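Local coordinates for protein neuraminidase (Influenza A virus, PDB 4GDI) that forms a tetrameric neuraminidase-like beta-propeller whose putative active site has diverged, so that sialidase activity is uncertain, at residues I162-I176 against W187-S200. Sequence-based numbering, arbitrary orientation.
Sequences IVSDGPNVNQSVHRI and WKQLNTTGINFEYS. With NAG (2-acetamido-2-deoxy-beta-D-glucopyranose), chain P; NAG (2-acetamido-2-deoxy-beta-D-glucopyranose), chain G; FUC (alpha-L-fucopyranose), chain B.
The ring of His174 lies under Phe197 CB and is held at both nitrogens. Phe197 CB sits over the centre of one ring face, 3.9 Å from the centroid, in a CH-pi contact. Ser164 OG and His174 ND1, and Ser172 OG and His174 NE2, share hydrogen bonds of 2.7 Å, which fixes the ring's rotation. Asn196 ND2 gives a hydrogen bond to Ser172 OG (2.8 Å), in the amide plane, and another to the anti lone pair of Glu198 OE2. Asn196 thus positions the serine that holds His174. Glu198 OE1 makes a salt bridge with Arg146. Two waters on Thr192 OG1 link segment 162-176 to the loop: one reaches Ser172 O and Ile195 O, the other His174 N and Leu190 O.

At the other end, the extended side chain of Arg175 lays its guanidinium flat on Trp187, planes 11° apart, a cation-pi stack. Its NE (3.0 Å) and NH2 (3.2 Å) both grip Gln189 OE1 side-on, which fixes the turn of the guanidinium.

Strands 158-165, 173-180 and 183-189 belong to one four-stranded propeller blade. The loop then leads into strand 200-205 of the next blade, whose strand 224-228 packs on Ile162, Ile176, Leu190 and Phe197.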
ATOM      1  N   ILE A 162      -8.987 -18.506 -26.418  1.00 25.71           N
ATOM      2  CA  ILE A 162      -9.881 -18.462 -27.567  1.00 22.18           C
ATOM      3  C   ILE A 162     -10.004 -17.022 -28.056  1.00 26.37           C
ATOM      4  O   ILE A 162     -10.357 -16.134 -27.292  1.00 24.79           O
ATOM      5  CB  ILE A 162     -11.299 -18.982 -27.225  1.00 25.58           C
ATOM      6  CG1 ILE A 162     -11.233 -20.372 -26.566  1.00 29.36           C
ATOM      7  CG2 ILE A 162     -12.161 -19.044 -28.472  1.00 30.73           C
ATOM      8  CD1 ILE A 162     -10.463 -21.379 -27.352  1.00 33.25           C
ATOM      9  N   VAL A 163      -9.699 -16.799 -29.329  1.00 23.19           N
ATOM     10  CA  VAL A 163      -9.872 -15.488 -29.949  1.00 22.82           C
ATOM     11  C   VAL A 163     -10.950 -15.557 -31.035  1.00 25.61           C
ATOM     12  O   VAL A 163     -10.959 -16.486 -31.843  1.00 24.66           O
ATOM     13  CB  VAL A 163      -8.560 -15.019 -30.597  1.00 23.77           C
ATOM     14  CG1 VAL A 163      -8.773 -13.728 -31.362  1.00 24.78           C
ATOM     15  CG2 VAL A 163      -7.470 -14.851 -29.542  1.00 27.88           C
ATOM     16  N   SER A 164     -11.850 -14.575 -31.060  1.00 22.35           N
ATOM     17  CA  SER A 164     -12.925 -14.555 -32.054  1.00 24.91           C
ATOM     18  C   SER A 164     -12.784 -13.357 -32.992  1.00 26.40           C
ATOM     19  O   SER A 164     -12.240 -12.317 -32.613  1.00 21.30           O
ATOM     20  CB  SER A 164     -14.293 -14.536 -31.380  1.00 28.16           C
ATOM     21  OG  SER A 164     -14.447 -15.648 -30.519  1.00 27.65           O
ATOM     22  N   ASP A 165     -13.281 -13.528 -34.214  1.00 29.48           N
ATOM     23  CA  ASP A 165     -13.125 -12.554 -35.296  1.00 28.30           C
ATOM     24  C   ASP A 165     -14.411 -12.586 -36.111  1.00 33.04           C
ATOM     25  O   ASP A 165     -15.224 -13.507 -35.964  1.00 27.59           O
ATOM     26  CB  ASP A 165     -11.932 -12.948 -36.162  1.00 24.31           C
ATOM     27  CG  ASP A 165     -11.452 -11.826 -37.085  1.00 36.74           C
ATOM     28  OD1 ASP A 165     -12.162 -10.812 -37.266  1.00 34.97           O
ATOM     29  OD2 ASP A 165     -10.353 -11.995 -37.661  1.00 36.36           O
ATOM     30  N   GLY A 166     -14.618 -11.582 -36.956  1.00 34.12           N
ATOM     31  CA  GLY A 166     -15.804 -11.532 -37.795  1.00 27.98           C
ATOM     32  C   GLY A 166     -16.874 -10.584 -37.289  1.00 29.16           C
ATOM     33  O   GLY A 166     -17.209 -10.594 -36.111  1.00 33.68           O
ATOM     34  N   PRO A 167     -17.441  -9.757 -38.190  1.00 37.34           N
ATOM     35  CA  PRO A 167     -18.408  -8.720 -37.797  1.00 36.54           C
ATOM     36  C   PRO A 167     -19.781  -9.230 -37.378  1.00 34.00           C
ATOM     37  O   PRO A 167     -20.499  -8.515 -36.690  1.00 38.62           O
ATOM     38  CB  PRO A 167     -18.565  -7.885 -39.076  1.00 40.45           C
ATOM     39  CG  PRO A 167     -18.172  -8.792 -40.180  1.00 45.24           C
ATOM     40  CD  PRO A 167     -17.076  -9.648 -39.612  1.00 39.45           C
ATOM     41  N   ASN A 168     -20.154 -10.434 -37.788  1.00 35.65           N
ATOM     42  CA  ASN A 168     -21.504 -10.918 -37.519  1.00 44.42           C
ATOM     43  C   ASN A 168     -21.562 -12.257 -36.803  1.00 36.58           C
ATOM     44  O   ASN A 168     -20.854 -13.196 -37.160  1.00 36.84           O
ATOM     45  CB  ASN A 168     -22.288 -10.996 -38.826  1.00 63.15           C
ATOM     46  CG  ASN A 168     -22.347  -9.662 -39.534  1.00 48.95           C
ATOM     47  OD1 ASN A 168     -21.885  -9.529 -40.665  1.00 44.80           O
ATOM     48  ND2 ASN A 168     -22.902  -8.658 -38.858  1.00 49.25           N
ATOM     49  N   VAL A 169     -22.441 -12.342 -35.808  1.00 31.79           N
ATOM     50  CA  VAL A 169     -22.573 -13.555 -35.018  1.00 38.15           C
ATOM     51  C   VAL A 169     -23.024 -14.752 -35.858  1.00 38.82           C
ATOM     52  O   VAL A 169     -22.911 -15.891 -35.404  1.00 37.14           O
ATOM     53  CB  VAL A 169     -23.552 -13.372 -33.845  1.00 31.98           C
ATOM     54  CG1 VAL A 169     -23.120 -12.210 -32.962  1.00 44.24           C
ATOM     55  CG2 VAL A 169     -24.977 -13.177 -34.349  1.00 36.52           C
ATOM     56  N   ASN A 170     -23.532 -14.502 -37.068  1.00 42.17           N
ATOM     57  CA  ASN A 170     -23.985 -15.592 -37.939  1.00 36.91           C
ATOM     58  C   ASN A 170     -22.901 -16.094 -38.883  1.00 38.92           C
ATOM     59  O   ASN A 170     -23.109 -17.046 -39.631  1.00 41.36           O
ATOM     60  CB  ASN A 170     -25.259 -15.216 -38.720  1.00 51.06           C
ATOM     61  CG  ASN A 170     -25.060 -14.039 -39.667  1.00 58.70           C
ATOM     62  OD1 ASN A 170     -23.938 -13.717 -40.058  1.00 49.93           O
ATOM     63  ND2 ASN A 170     -26.171 -13.402 -40.054  1.00 68.89           N
ATOM     64  N   GLN A 171     -21.734 -15.465 -38.837  1.00 43.92           N
ATOM     65  CA  GLN A 171     -20.566 -16.026 -39.507  1.00 48.86           C
ATOM     66  C   GLN A 171     -19.284 -15.699 -38.740  1.00 47.80           C
ATOM     67  O   GLN A 171     -18.337 -15.138 -39.291  1.00 42.83           O
ATOM     68  CB  GLN A 171     -20.480 -15.538 -40.956  1.00 55.76           C
ATOM     69  CG  GLN A 171     -20.762 -14.062 -41.123  1.00 75.90           C
ATOM     70  CD  GLN A 171     -20.725 -13.627 -42.574  1.00 91.21           C
ATOM     71  OE1 GLN A 171     -20.153 -14.311 -43.428  1.00 92.49           O
ATOM     72  NE2 GLN A 171     -21.343 -12.487 -42.863  1.00 93.05           N
ATOM     73  N   SER A 172     -19.260 -16.065 -37.464  1.00 42.00           N
ATOM     74  CA  SER A 172     -18.110 -15.782 -36.618  1.00 34.10           C
ATOM     75  C   SER A 172     -16.992 -16.786 -36.835  1.00 29.85           C
ATOM     76  O   SER A 172     -17.226 -17.920 -37.255  1.00 27.71           O
ATOM     77  CB  SER A 172     -18.526 -15.772 -35.149  1.00 33.63           C
ATOM     78  OG  SER A 172     -19.170 -16.979 -34.795  1.00 33.68           O
ATOM     79  N   VAL A 173     -15.767 -16.358 -36.545  1.00 27.71           N
ATOM     80  CA  VAL A 173     -14.604 -17.232 -36.623  1.00 33.31           C
ATOM     81  C   VAL A 173     -13.996 -17.343 -35.221  1.00 27.54           C
ATOM     82  O   VAL A 173     -13.936 -16.359 -34.497  1.00 29.36           O
ATOM     83  CB  VAL A 173     -13.575 -16.690 -37.632  1.00 31.90           C
ATOM     84  CG1 VAL A 173     -12.322 -17.556 -37.648  1.00 42.04           C
ATOM     85  CG2 VAL A 173     -14.196 -16.625 -39.023  1.00 38.82           C
ATOM     86  N   HIS A 174     -13.578 -18.547 -34.841  1.00 26.19           N
ATOM     87  CA  HIS A 174     -13.037 -18.793 -33.508  1.00 26.40           C
ATOM     88  C   HIS A 174     -11.770 -19.625 -33.615  1.00 23.92           C
ATOM     89  O   HIS A 174     -11.740 -20.650 -34.284  1.00 28.46           O
ATOM     90  CB  HIS A 174     -14.090 -19.485 -32.643  1.00 24.31           C
ATOM     91  CG  HIS A 174     -15.399 -18.773 -32.651  1.00 20.53           C
ATOM     92  ND1 HIS A 174     -15.621 -17.619 -31.925  1.00 24.64           N
ATOM     93  CD2 HIS A 174     -16.529 -18.987 -33.366  1.00 24.35           C
ATOM     94  CE1 HIS A 174     -16.841 -17.183 -32.160  1.00 28.26           C
ATOM     95  NE2 HIS A 174     -17.419 -18.000 -33.028  1.00 22.50           N
ATOM     96  N   ARG A 175     -10.710 -19.136 -32.987  1.00 24.43           N
ATOM     97  CA  ARG A 175      -9.420 -19.796 -33.031  1.00 22.95           C
ATOM     98  C   ARG A 175      -8.876 -20.043 -31.625  1.00 27.12           C
ATOM     99  O   ARG A 175      -9.042 -19.209 -30.735  1.00 24.50           O
ATOM    100  CB  ARG A 175      -8.421 -18.905 -33.765  1.00 29.18           C
ATOM    101  CG  ARG A 175      -8.734 -18.679 -35.220  1.00 31.04           C
ATOM    102  CD  ARG A 175      -7.668 -17.816 -35.867  1.00 42.35           C
ATOM    103  NE  ARG A 175      -7.820 -17.788 -37.314  1.00 49.92           N
ATOM    104  CZ  ARG A 175      -6.975 -17.193 -38.148  1.00 54.21           C
ATOM    105  NH1 ARG A 175      -5.898 -16.566 -37.680  1.00 40.07           N
ATOM    106  NH2 ARG A 175      -7.211 -17.234 -39.455  1.00 53.96           N
ATOM    107  N   ILE A 176      -8.221 -21.187 -31.436  1.00 23.98           N
ATOM    108  CA  ILE A 176      -7.397 -21.402 -30.263  1.00 22.98           C
ATOM    109  C   ILE A 176      -5.998 -20.915 -30.587  1.00 26.15           C
ATOM    110  O   ILE A 176      -5.419 -21.310 -31.603  1.00 24.57           O
ATOM    111  CB  ILE A 176      -7.268 -22.882 -29.896  1.00 27.24           C
ATOM    112  CG1 ILE A 176      -8.636 -23.507 -29.683  1.00 33.54           C
ATOM    113  CG2 ILE A 176      -6.415 -23.021 -28.628  1.00 37.61           C
ATOM    114  CD1 ILE A 176      -8.585 -25.011 -29.521  1.00 32.42           C
ATOM    115  N   TRP A 187      -1.724 -21.711 -33.962  1.00 29.43           N
ATOM    116  CA  TRP A 187      -3.134 -21.541 -33.718  1.00 32.60           C
ATOM    117  C   TRP A 187      -3.914 -22.504 -34.592  1.00 35.86           C
ATOM    118  O   TRP A 187      -3.401 -23.038 -35.578  1.00 25.11           O
ATOM    119  CB  TRP A 187      -3.559 -20.088 -33.947  1.00 33.95           C
ATOM    120  CG  TRP A 187      -3.215 -19.547 -35.301  1.00 35.79           C
ATOM    121  CD1 TRP A 187      -2.083 -18.879 -35.654  1.00 34.72           C
ATOM    122  CD2 TRP A 187      -4.022 -19.618 -36.478  1.00 28.73           C
ATOM    123  NE1 TRP A 187      -2.127 -18.536 -36.982  1.00 40.58           N
ATOM    124  CE2 TRP A 187      -3.311 -18.978 -37.510  1.00 39.05           C
ATOM    125  CE3 TRP A 187      -5.275 -20.164 -36.761  1.00 38.51           C
ATOM    126  CZ2 TRP A 187      -3.812 -18.864 -38.799  1.00 38.45           C
ATOM    127  CZ3 TRP A 187      -5.771 -20.052 -38.039  1.00 52.47           C
ATOM    128  CH2 TRP A 187      -5.042 -19.410 -39.045  1.00 51.71           C
ATOM    129  N   LYS A 188      -5.156 -22.734 -34.201  1.00 32.00           N
ATOM    130  CA  LYS A 188      -6.003 -23.699 -34.858  1.00 29.35           C
ATOM    131  C   LYS A 188      -7.376 -23.041 -34.985  1.00 37.04           C
ATOM    132  O   LYS A 188      -7.945 -22.581 -33.999  1.00 28.51           O
ATOM    133  CB  LYS A 188      -6.040 -24.977 -34.009  1.00 32.26           C
ATOM    134  CG  LYS A 188      -7.169 -25.956 -34.307  1.00 34.75           C
ATOM    135  CD  LYS A 188      -6.957 -26.696 -35.595  1.00 40.33           C
ATOM    136  CE  LYS A 188      -6.487 -28.124 -35.353  1.00 61.15           C
ATOM    137  NZ  LYS A 188      -5.082 -28.186 -34.866  1.00 62.05           N
ATOM    138  N   GLN A 189      -7.883 -22.928 -36.205  1.00 30.22           N
ATOM    139  CA  GLN A 189      -9.220 -22.381 -36.383  1.00 28.69           C
ATOM    140  C   GLN A 189     -10.211 -23.504 -36.137  1.00 24.33           C
ATOM    141  O   GLN A 189     -10.104 -24.561 -36.731  1.00 28.57           O
ATOM    142  CB  GLN A 189      -9.388 -21.787 -37.786  1.00 34.81           C
ATOM    143  CG  GLN A 189     -10.667 -20.989 -37.982  1.00 40.15           C
ATOM    144  CD  GLN A 189     -10.569 -20.037 -39.169  1.00 55.13           C
ATOM    145  OE1 GLN A 189      -9.699 -19.156 -39.212  1.00 49.49           O
ATOM    146  NE2 GLN A 189     -11.456 -20.217 -40.142  1.00 42.18           N
ATOM    147  N   LEU A 190     -11.143 -23.292 -35.219  1.00 23.48           N
ATOM    148  CA  LEU A 190     -12.155 -24.295 -34.916  1.00 26.39           C
ATOM    149  C   LEU A 190     -13.212 -24.354 -36.024  1.00 33.21           C
ATOM    150  O   LEU A 190     -13.579 -23.326 -36.581  1.00 25.39           O
ATOM    151  CB  LEU A 190     -12.850 -23.946 -33.603  1.00 24.69           C
ATOM    152  CG  LEU A 190     -11.923 -23.806 -32.405  1.00 26.77           C
ATOM    153  CD1 LEU A 190     -12.719 -23.399 -31.169  1.00 28.19           C
ATOM    154  CD2 LEU A 190     -11.185 -25.097 -32.193  1.00 25.65           C
ATOM    155  N   ASN A 191     -13.713 -25.549 -36.322  1.00 29.79           N
ATOM    156  CA  ASN A 191     -14.876 -25.679 -37.200  1.00 30.51           C
ATOM    157  C   ASN A 191     -16.159 -25.443 -36.413  1.00 25.10           C
ATOM    158  O   ASN A 191     -16.651 -26.328 -35.710  1.00 32.77           O
ATOM    159  CB  ASN A 191     -14.909 -27.047 -37.907  1.00 27.33           C
ATOM    160  CG  ASN A 191     -16.141 -27.213 -38.804  1.00 33.31           C
ATOM    161  OD1 ASN A 191     -16.922 -26.273 -38.975  1.00 34.26           O
ATOM    162  ND2 ASN A 191     -16.321 -28.412 -39.364  1.00 34.28           N
ATOM    163  N   THR A 192     -16.698 -24.237 -36.532  1.00 27.39           N
ATOM    164  CA  THR A 192     -17.893 -23.836 -35.791  1.00 24.80           C
ATOM    165  C   THR A 192     -19.075 -23.551 -36.732  1.00 23.26           C
ATOM    166  O   THR A 192     -19.994 -22.782 -36.406  1.00 26.88           O
ATOM    167  CB  THR A 192     -17.610 -22.587 -34.928  1.00 27.75           C
ATOM    168  OG1 THR A 192     -17.096 -21.531 -35.757  1.00 31.05           O
ATOM    169  CG2 THR A 192     -16.590 -22.920 -33.830  1.00 22.36           C
ATOM    170  N   THR A 193     -19.057 -24.209 -37.882  1.00 26.84           N
ATOM    171  CA  THR A 193     -20.135 -24.089 -38.864  1.00 32.81           C
ATOM    172  C   THR A 193     -21.492 -24.356 -38.221  1.00 30.81           C
ATOM    173  O   THR A 193     -21.705 -25.392 -37.600  1.00 34.97           O
ATOM    174  CB  THR A 193     -19.910 -25.061 -40.043  1.00 48.02           C
ATOM    175  OG1 THR A 193     -18.696 -24.711 -40.721  1.00 39.84           O
ATOM    176  CG2 THR A 193     -21.066 -25.005 -41.031  1.00 45.76           C
ATOM    177  N   GLY A 194     -22.404 -23.398 -38.345  1.00 30.62           N
ATOM    178  CA  GLY A 194     -23.747 -23.562 -37.817  1.00 29.59           C
ATOM    179  C   GLY A 194     -23.961 -23.035 -36.410  1.00 28.82           C
ATOM    180  O   GLY A 194     -25.083 -23.056 -35.900  1.00 32.03           O
ATOM    181  N   ILE A 195     -22.899 -22.557 -35.769  1.00 27.92           N
ATOM    182  CA  ILE A 195     -23.034 -22.008 -34.426  1.00 24.30           C
ATOM    183  C   ILE A 195     -22.201 -20.743 -34.252  1.00 27.03           C
ATOM    184  O   ILE A 195     -21.517 -20.314 -35.170  1.00 29.53           O
ATOM    185  CB  ILE A 195     -22.630 -23.036 -33.325  1.00 26.84           C
ATOM    186  CG1 ILE A 195     -21.109 -23.238 -33.288  1.00 27.03           C
ATOM    187  CG2 ILE A 195     -23.350 -24.356 -33.528  1.00 32.59           C
ATOM    188  CD1 ILE A 195     -20.622 -23.972 -32.032  1.00 29.46           C
ATOM    189  N   ASN A 196     -22.272 -20.176 -33.051  1.00 28.57           N
ATOM    190  CA  ASN A 196     -21.488 -19.019 -32.639  1.00 25.83           C
ATOM    191  C   ASN A 196     -20.916 -19.360 -31.260  1.00 24.22           C
ATOM    192  O   ASN A 196     -21.602 -19.992 -30.459  1.00 22.85           O
ATOM    193  CB  ASN A 196     -22.401 -17.781 -32.579  1.00 23.53           C
ATOM    194  CG  ASN A 196     -21.729 -16.571 -31.972  1.00 20.57           C
ATOM    195  OD1 ASN A 196     -22.177 -16.046 -30.956  1.00 21.67           O
ATOM    196  ND2 ASN A 196     -20.674 -16.103 -32.605  1.00 20.73           N
ATOM    197  N   PHE A 197     -19.678 -18.956 -30.992  1.00 24.82           N
ATOM    198  CA  PHE A 197     -18.963 -19.378 -29.776  1.00 25.75           C
ATOM    199  C   PHE A 197     -18.172 -18.238 -29.125  1.00 22.66           C
ATOM    200  O   PHE A 197     -16.936 -18.210 -29.193  1.00 25.71           O
ATOM    201  CB  PHE A 197     -18.001 -20.526 -30.109  1.00 22.64           C
ATOM    202  CG  PHE A 197     -17.630 -21.382 -28.910  1.00 29.47           C
ATOM    203  CD1 PHE A 197     -16.660 -20.964 -28.006  1.00 34.10           C
ATOM    204  CD2 PHE A 197     -18.263 -22.611 -28.691  1.00 24.91           C
ATOM    205  CE1 PHE A 197     -16.329 -21.752 -26.901  1.00 35.72           C
ATOM    206  CE2 PHE A 197     -17.938 -23.398 -27.591  1.00 26.99           C
ATOM    207  CZ  PHE A 197     -16.971 -22.969 -26.693  1.00 23.63           C
ATOM    208  N   GLU A 198     -18.892 -17.293 -28.522  1.00 24.83           N
ATOM    209  CA  GLU A 198     -18.296 -16.122 -27.882  1.00 24.09           C
ATOM    210  C   GLU A 198     -18.085 -16.359 -26.383  1.00 23.03           C
ATOM    211  O   GLU A 198     -18.665 -17.275 -25.796  1.00 25.18           O
ATOM    212  CB  GLU A 198     -19.210 -14.896 -28.038  1.00 24.89           C
ATOM    213  CG  GLU A 198     -19.627 -14.573 -29.478  1.00 27.02           C
ATOM    214  CD  GLU A 198     -18.495 -14.050 -30.337  1.00 26.85           C
ATOM    215  OE1 GLU A 198     -17.557 -13.411 -29.806  1.00 30.65           O
ATOM    216  OE2 GLU A 198     -18.550 -14.276 -31.562  1.00 27.36           O
ATOM    217  N   TYR A 199     -17.272 -15.499 -25.774  1.00 21.64           N
ATOM    218  CA  TYR A 199     -17.147 -15.430 -24.324  1.00 16.81           C
ATOM    219  C   TYR A 199     -16.689 -16.745 -23.682  1.00 19.17           C
ATOM    220  O   TYR A 199     -17.169 -17.108 -22.601  1.00 18.77           O
ATOM    221  CB  TYR A 199     -18.479 -15.045 -23.690  1.00 21.13           C
ATOM    222  CG  TYR A 199     -19.199 -13.870 -24.302  1.00 24.34           C
ATOM    223  CD1 TYR A 199     -18.514 -12.863 -24.965  1.00 27.09           C
ATOM    224  CD2 TYR A 199     -20.585 -13.762 -24.193  1.00 32.96           C
ATOM    225  CE1 TYR A 199     -19.196 -11.768 -25.499  1.00 33.54           C
ATOM    226  CE2 TYR A 199     -21.275 -12.684 -24.733  1.00 35.71           C
ATOM    227  CZ  TYR A 199     -20.574 -11.691 -25.377  1.00 31.91           C
ATOM    228  OH  TYR A 199     -21.260 -10.628 -25.905  1.00 41.06           O
ATOM    229  N   SER A 200     -15.772 -17.455 -24.334  1.00 17.35           N
ATOM    230  CA  SER A 200     -15.239 -18.686 -23.770  1.00 22.33           C
ATOM    231  C   SER A 200     -14.814 -18.462 -22.334  1.00 24.45           C
ATOM    232  O   SER A 200     -14.056 -17.538 -22.053  1.00 26.55           O
ATOM    233  CB  SER A 200     -14.005 -19.162 -24.551  1.00 22.58           C
ATOM    234  OG  SER A 200     -14.348 -19.536 -25.862  1.00 32.95           O
TER
HETATM  235  C1  NAG P 507     -25.882 -12.074 -40.549  1.00 72.11           C
HETATM  236  C2  NAG P 507     -26.385 -11.874 -41.980  1.00 80.84           C
HETATM  237  C3  NAG P 507     -26.036 -10.479 -42.472  1.00 79.84           C
HETATM  238  C4  NAG P 507     -26.714  -9.504 -41.524  1.00 79.87           C
HETATM  239  C5  NAG P 507     -26.128  -9.720 -40.131  1.00 68.01           C
HETATM  240  C6  NAG P 507     -26.648  -8.700 -39.115  1.00 67.85           C
HETATM  241  C7  NAG P 507     -26.703 -13.562 -43.690  1.00 83.52           C
HETATM  242  C8  NAG P 507     -26.304 -13.652 -45.134  1.00 87.72           C
HETATM  243  N2  NAG P 507     -25.878 -12.885 -42.890  1.00 89.09           N
HETATM  244  O3  NAG P 507     -26.476 -10.287 -43.799  1.00 79.33           O
HETATM  245  O4  NAG P 507     -26.538  -8.176 -41.968  1.00 88.66           O
HETATM  246  O5  NAG P 507     -26.376 -11.050 -39.694  1.00 68.02           O
HETATM  247  O6  NAG P 507     -28.019  -8.881 -38.825  1.00 73.61           O
HETATM  248  O7  NAG P 507     -27.743 -14.092 -43.297  1.00 69.13           O
HETATM  249  C1  NAG G   1     -17.682 -28.571 -39.833  1.00 40.49           C
HETATM  250  C2  NAG G   1     -17.515 -29.866 -40.616  1.00 43.06           C
HETATM  251  C3  NAG G   1     -18.835 -30.455 -41.117  1.00 47.44           C
HETATM  252  C4  NAG G   1     -19.911 -30.412 -40.034  1.00 52.02           C
HETATM  253  C5  NAG G   1     -19.913 -29.063 -39.309  1.00 45.24           C
HETATM  254  C6  NAG G   1     -20.926 -29.051 -38.168  1.00 49.02           C
HETATM  255  C7  NAG G   1     -15.499 -30.501 -41.734  1.00 53.09           C
HETATM  256  C8  NAG G   1     -14.513 -30.269 -42.843  1.00 51.18           C
HETATM  257  N2  NAG G   1     -16.572 -29.714 -41.707  1.00 38.02           N
HETATM  258  O3  NAG G   1     -18.536 -31.797 -41.389  1.00 63.00           O
HETATM  259  O4  NAG G   1     -21.179 -30.679 -40.597  1.00 53.94           O
HETATM  260  O5  NAG G   1     -18.616 -28.814 -38.800  1.00 39.14           O
HETATM  261  O6  NAG G   1     -20.628 -30.129 -37.304  1.00 40.59           O
HETATM  262  O7  NAG G   1     -15.307 -31.383 -40.890  1.00 50.02           O
HETATM  263  C1  FUC B   5     -21.390 -30.029 -36.089  1.00 40.39           C
HETATM  264  C2  FUC B   5     -20.883 -31.107 -35.141  1.00 45.40           C
HETATM  265  C3  FUC B   5     -19.430 -30.804 -34.801  1.00 43.50           C
HETATM  266  C4  FUC B   5     -19.389 -29.431 -34.146  1.00 38.52           C
HETATM  267  C5  FUC B   5     -19.973 -28.386 -35.096  1.00 39.30           C
HETATM  268  C6  FUC B   5     -20.007 -27.005 -34.437  1.00 23.40           C
HETATM  269  O2  FUC B   5     -20.974 -32.350 -35.790  1.00 49.57           O
HETATM  270  O3  FUC B   5     -18.902 -31.776 -33.932  1.00 35.14           O
HETATM  271  O4  FUC B   5     -20.163 -29.481 -32.967  1.00 30.23           O
HETATM  272  O5  FUC B   5     -21.289 -28.761 -35.470  1.00 42.04           O
HETATM  273  O   HOH W   1     -19.029 -19.955 -36.584  1.00 36.98           O
HETATM  274  O   HOH W   2     -14.407 -20.752 -36.388  1.00 30.75           O